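Local coordinates for protein kappa-carrageenase (Pseudoalteromonas carrageenovora, PDB 1DYP) that catalyses the endohydrolysis of (1->4)-beta-D-linkages between D-galactose 4-sulfate and 3,6-anhydro-D-galactose in kappa-carrageenans, here represented by its family 16 catalytic domain, at residues Tyr100-Lys105 and Leu227-Gly232; Tyr195-Asn198 and Lys203-Trp206. The protein carries 1 engineered substitution. All coordinates share one frame; numbering follows the deposited sequence.

Contact 1 of 2, residues Tyr100-Lys105 and Leu227-Gly232; sequences YEARIK and LTLSQG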
loop_
_atom_site.group_PDB
_atom_site.type_symbol
_atom_site.label_atom_id
_atom_site.label_comp_id
_atom_site.label_asym_id
_atom_site.label_seq_id
_atom_site.Cartn_x
_atom_site.Cartn_y
_atom_site.Cartn_z
ATOM N N TYR A 100 4.309 2.393 12.437
ATOM C CA TYR A 100 4.256 3.188 11.218
ATOM C C TYR A 100 2.996 4.030 11.201
ATOM O O TYR A 100 1.933 3.573 11.609
ATOM C CB TYR A 100 4.233 2.283 9.989
ATOM C CG TYR A 100 5.361 1.289 9.897
ATOM C CD1 TYR A 100 5.381 0.143 10.694
ATOM C CD2 TYR A 100 6.389 1.467 8.974
ATOM C CE1 TYR A 100 6.395 -0.804 10.566
ATOM C CE2 TYR A 100 7.403 0.532 8.838
ATOM C CZ TYR A 100 7.399 -0.601 9.632
ATOM O OH TYR A 100 8.385 -1.541 9.470
ATOM N N GLU A 101 3.107 5.252 10.697
ATOM C CA GLU A 101 1.953 6.129 10.641
ATOM C C GLU A 101 2.048 7.119 9.496
ATOM O O GLU A 101 3.107 7.671 9.221
ATOM C CB GLU A 101 1.818 6.885 11.963
ATOM C CG GLU A 101 0.691 7.893 12.011
ATOM C CD GLU A 101 0.589 8.563 13.366
ATOM O OE1 GLU A 101 0.316 7.853 14.360
ATOM O OE2 GLU A 101 0.787 9.796 13.438
ATOM N N ALA A 102 0.930 7.329 8.814
ATOM C CA ALA A 102 0.879 8.290 7.725
ATOM C C ALA A 102 -0.405 9.088 7.886
ATOM O O ALA A 102 -1.443 8.539 8.258
ATOM C CB ALA A 102 0.900 7.581 6.374
ATOM N N ARG A 103 -0.315 10.389 7.643
ATOM C CA ARG A 103 -1.464 11.283 7.736
ATOM C C ARG A 103 -1.874 11.460 6.286
ATOM O O ARG A 103 -1.184 12.121 5.511
ATOM C CB ARG A 103 -1.047 12.610 8.368
ATOM C CG ARG A 103 -2.206 13.548 8.611
ATOM C CD ARG A 103 -1.991 14.371 9.867
ATOM N NE ARG A 103 -3.175 15.157 10.182
ATOM C CZ ARG A 103 -3.487 16.311 9.600
ATOM N NH1 ARG A 103 -2.696 16.829 8.668
ATOM N NH2 ARG A 103 -4.601 16.940 9.941
ATOM N N ILE A 104 -3.006 10.859 5.931
ATOM C CA ILE A 104 -3.476 10.851 4.554
ATOM C C ILE A 104 -4.874 11.390 4.304
ATOM O O ILE A 104 -5.767 11.263 5.136
ATOM C CB ILE A 104 -3.443 9.394 4.019
ATOM C CG1 ILE A 104 -2.012 8.858 4.067
ATOM C CG2 ILE A 104 -4.022 9.324 2.612
ATOM C CD1 ILE A 104 -1.915 7.360 3.864
ATOM N N LYS A 105 -5.038 11.986 3.129
ATOM C CA LYS A 105 -6.319 12.501 2.672
ATOM C C LYS A 105 -6.558 11.728 1.381
ATOM O O LYS A 105 -5.707 11.720 0.493
ATOM C CB LYS A 105 -6.219 13.993 2.385
ATOM C CG LYS A 105 -7.492 14.636 1.880
ATOM C CD LYS A 105 -7.218 16.120 1.751
ATOM C CE LYS A 105 -8.382 16.901 1.230
ATOM N NZ LYS A 105 -7.979 18.335 1.211
ATOM N N LEU A 227 8.649 0.513 2.746
ATOM C CA LEU A 227 7.474 1.302 3.101
ATOM C C LEU A 227 7.004 2.059 1.867
ATOM O O LEU A 227 7.779 2.778 1.235
ATOM C CB LEU A 227 7.820 2.275 4.221
ATOM C CG LEU A 227 6.613 2.911 4.904
ATOM C CD1 LEU A 227 5.693 1.824 5.465
ATOM C CD2 LEU A 227 7.112 3.827 6.012
ATOM N N THR A 228 5.723 1.920 1.550
ATOM C CA THR A 228 5.190 2.526 0.341
ATOM C C THR A 228 3.884 3.305 0.464
ATOM O O THR A 228 2.987 2.944 1.221
ATOM C CB THR A 228 4.995 1.419 -0.719
ATOM O OG1 THR A 228 6.175 0.606 -0.770
ATOM C CG2 THR A 228 4.738 2.009 -2.094
ATOM N N LEU A 229 3.808 4.390 -0.297
ATOM C CA LEU A 229 2.617 5.224 -0.385
ATOM C C LEU A 229 2.326 5.208 -1.883
ATOM O O LEU A 229 3.204 5.508 -2.693
ATOM C CB LEU A 229 2.911 6.648 0.091
ATOM C CG LEU A 229 3.129 6.792 1.601
ATOM C CD1 LEU A 229 3.906 8.066 1.906
ATOM C CD2 LEU A 229 1.780 6.787 2.306
ATOM N N SER A 230 1.114 4.828 -2.265
ATOM C CA SER A 230 0.796 4.772 -3.683
ATOM C C SER A 230 -0.697 4.791 -3.898
ATOM O O SER A 230 -1.466 4.533 -2.980
ATOM C CB SER A 230 1.368 3.492 -4.300
ATOM O OG SER A 230 0.783 2.342 -3.707
ATOM N N GLN A 231 -1.106 5.106 -5.118
ATOM C CA GLN A 231 -2.522 5.125 -5.439
ATOM C C GLN A 231 -2.757 4.195 -6.618
ATOM O O GLN A 231 -2.183 4.376 -7.693
ATOM C CB GLN A 231 -2.982 6.544 -5.765
ATOM C CG GLN A 231 -4.470 6.639 -6.032
ATOM C CD GLN A 231 -4.997 8.044 -5.868
ATOM O OE1 GLN A 231 -5.253 8.496 -4.750
ATOM N NE2 GLN A 231 -5.153 8.750 -6.981
ATOM N N GLY A 232 -3.589 3.185 -6.402
ATOM C CA GLY A 232 -3.870 2.233 -7.459
ATOM C C GLY A 232 -5.210 2.460 -8.126
ATOM O O GLY A 232 -6.045 3.213 -7.631
#
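Tyr-100 and Ala-102 lie opposite Leu-227 and Leu-229 on two strand segments that run roughly the same way, their axes 10.1 Å apart and inclined at 23°. At this spacing the backbones stay apart, and apolar side chains from both strands meet in the layer between them. Leu-227 straddles the CD2 corner of the Tyr-100 ring: its CD1 approaches Tyr-100 CD2 obliquely at 3.6 Å, while its CD2 lies in the ring plane, 3.9 Å from the same carbon, so that the two side chains overlap while extending from opposite backbones. CG of Leu-227 lies anti to the backbone N (chi1 -166°), and chi2 of 57° then directs both methyls to this corner. Tyr-100 OH, at the far end, hydrogen-bonds to Asn-96 O. Thr-267 of strand 258-270 packs against both Tyr-100 and Leu-227. Further along, a single methyl of Leu-229 serves two neighbours: its CD2 sits 4.2 Å from Ala-102 CB and 4.1 Å from Ile-104 CD1. Phe-117, on strand 113-120, also packs against Ala-102 and Leu-229, extending the hydrophobic layer. All five touching residues are buried. Strand 98-105 is flanked by strands 193-199 and 258-270, whereas strand 225-233 lies between strands 75-95 and 113-120; the contact therefore joins two layers face to face across the core of the beta-sandwich, the jelly roll of glycoside hydrolase family 16.

Contact 2 of 2, residues Tyr195-Asn198 and Lys203-Trp206; sequences YGVN and KITW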
loop_
_atom_site.group_PDB
_atom_site.type_symbol
_atom_site.label_atom_id
_atom_site.label_comp_id
_atom_site.label_asym_id
_atom_site.label_seq_id
_atom_site.Cartn_x
_atom_site.Cartn_y
_atom_site.Cartn_z
ATOM N N TYR A 195 -3.344 6.917 9.717
ATOM C CA TYR A 195 -3.426 5.484 9.502
ATOM C C TYR A 195 -2.114 4.886 9.981
ATOM O O TYR A 195 -1.043 5.233 9.486
ATOM C CB TYR A 195 -3.634 5.219 8.012
ATOM C CG TYR A 195 -4.918 5.824 7.494
ATOM C CD1 TYR A 195 -6.134 5.153 7.636
ATOM C CD2 TYR A 195 -4.927 7.091 6.912
ATOM C CE1 TYR A 195 -7.327 5.730 7.213
ATOM C CE2 TYR A 195 -6.120 7.681 6.483
ATOM C CZ TYR A 195 -7.313 6.992 6.640
ATOM O OH TYR A 195 -8.495 7.565 6.229
ATOM N N GLY A 196 -2.191 3.988 10.952
ATOM C CA GLY A 196 -0.969 3.407 11.459
ATOM C C GLY A 196 -1.039 1.926 11.718
ATOM O O GLY A 196 -2.109 1.315 11.702
ATOM N N VAL A 197 0.126 1.340 11.943
ATOM C CA VAL A 197 0.203 -0.073 12.239
ATOM C C VAL A 197 1.413 -0.318 13.121
ATOM O O VAL A 197 2.466 0.292 12.939
ATOM C CB VAL A 197 0.315 -0.928 10.950
ATOM C CG1 VAL A 197 1.669 -0.728 10.291
ATOM C CG2 VAL A 197 0.084 -2.393 11.287
ATOM N N ASN A 198 1.238 -1.177 14.115
ATOM C CA ASN A 198 2.336 -1.523 14.989
ATOM C C ASN A 198 2.676 -2.955 14.635
ATOM O O ASN A 198 1.826 -3.844 14.715
ATOM C CB ASN A 198 1.937 -1.425 16.457
ATOM C CG ASN A 198 3.117 -1.630 17.378
ATOM O OD1 ASN A 198 4.225 -1.197 17.072
ATOM N ND2 ASN A 198 2.886 -2.277 18.514
ATOM N N LYS A 203 2.692 -9.788 16.790
ATOM C CA LYS A 203 1.404 -9.190 16.444
ATOM C C LYS A 203 1.484 -8.019 15.481
ATOM O O LYS A 203 2.517 -7.364 15.357
ATOM C CB LYS A 203 0.706 -8.691 17.713
ATOM C CG LYS A 203 0.564 -9.719 18.818
ATOM C CD LYS A 203 -0.580 -10.679 18.562
ATOM C CE LYS A 203 -0.668 -11.686 19.695
ATOM N NZ LYS A 203 -1.828 -12.591 19.548
ATOM N N ILE A 204 0.367 -7.763 14.808
ATOM C CA ILE A 204 0.243 -6.642 13.890
ATOM C C ILE A 204 -1.067 -5.981 14.309
ATOM O O ILE A 204 -2.117 -6.628 14.337
ATOM C CB ILE A 204 0.159 -7.106 12.421
ATOM C CG1 ILE A 204 1.376 -7.970 12.085
ATOM C CG2 ILE A 204 0.114 -5.891 11.492
ATOM C CD1 ILE A 204 1.323 -8.600 10.714
ATOM N N THR A 205 -0.992 -4.705 14.667
ATOM C CA THR A 205 -2.157 -3.959 15.122
ATOM C C THR A 205 -2.330 -2.702 14.284
ATOM O O THR A 205 -1.408 -1.899 14.159
ATOM C CB THR A 205 -1.998 -3.563 16.598
ATOM O OG1 THR A 205 -1.745 -4.740 17.373
ATOM C CG2 THR A 205 -3.262 -2.874 17.114
ATOM N N TRP A 206 -3.520 -2.537 13.717
ATOM C CA TRP A 206 -3.823 -1.392 12.862
ATOM C C TRP A 206 -4.610 -0.309 13.588
ATOM O O TRP A 206 -5.461 -0.602 14.429
ATOM C CB TRP A 206 -4.631 -1.842 11.646
ATOM C CG TRP A 206 -3.889 -2.653 10.621
ATOM C CD1 TRP A 206 -3.446 -2.215 9.406
ATOM C CD2 TRP A 206 -3.623 -4.066 10.658
ATOM N NE1 TRP A 206 -2.940 -3.263 8.677
ATOM C CE2 TRP A 206 -3.034 -4.411 9.419
ATOM C CE3 TRP A 206 -3.830 -5.073 11.610
ATOM C CZ2 TRP A 206 -2.653 -5.724 9.105
ATOM C CZ3 TRP A 206 -3.449 -6.387 11.295
ATOM C CH2 TRP A 206 -2.870 -6.694 10.052
HETATM O O HOH W 1 1.014 -5.113 17.261
#
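Asn-198 and Lys-203 face each other near the turn of a beta hairpin formed by strands 193-199 and 203-208. The Lys-203 side chain leads away from the partner segment, and its NZ forms a salt bridge with Asp-217. Ile-204 CA makes a CA-H...O contact of 3.3 Å with Asn-198 O. Its side chain turns to the opposite side of the sheet from Thr-205 and lies alongside that of Val-197, pointing the same way, with Val-197 CG2 3.5 Å from Ile-204 CG2; the latter methyl also lies over the CH2 rim of the Trp-206 indole. Thr-205 forms the hydrogen-bonded antiparallel pair with Asn-198: Asn-198 N donates to Thr-205 O at 2.7 Å, and Thr-205 N returns a bond of 2.9 Å to Asn-198 O. A water bridges the same pair as well, donating to Asn-198 O at 3.0 Å and lying 2.8 Å from Thr-205 OG1. Trp-206 forms the non-hydrogen-bonded pair with Val-197. Its indole NE1 hydrogen-bonds to the backbone O of Asp-139, an active-site residue, which ties this hairpin to the catalytic strand. With CG1 of Val-197 between the backbone N and the carbonyl carbon (chi1 70°), CG2 falls anti to the backbone N; on the indole face that Ile-204 shares, it stands 3.9 Å from the centroid of the Trp-206 five-membered ring, just 4° off the normal, in a CH-pi contact.

The centres of the two contacts lie about 13 Å apart, and they meet where strand 98-105 pairs antiparallel with strand 193-199, probably through hydrogen bonds from Tyr-100 N to Val-197 O (2.8 Å) and from Tyr-195 N to Ala-102 O (2.9 Å). Along the chain the order is 100-105, 195-198, 203-206, 227-232, so the local hairpin of contact 2 falls within the long span bracketed by contact 1. Contact 1 packs across the sandwich between its layers, whereas contact 2 runs within a layer, extending it laterally beyond strand 98-105 through strands 193-199 and 203-208. Together they connect the buried core of the catalytic domain to a hairpin beside active-site residue Asp-139.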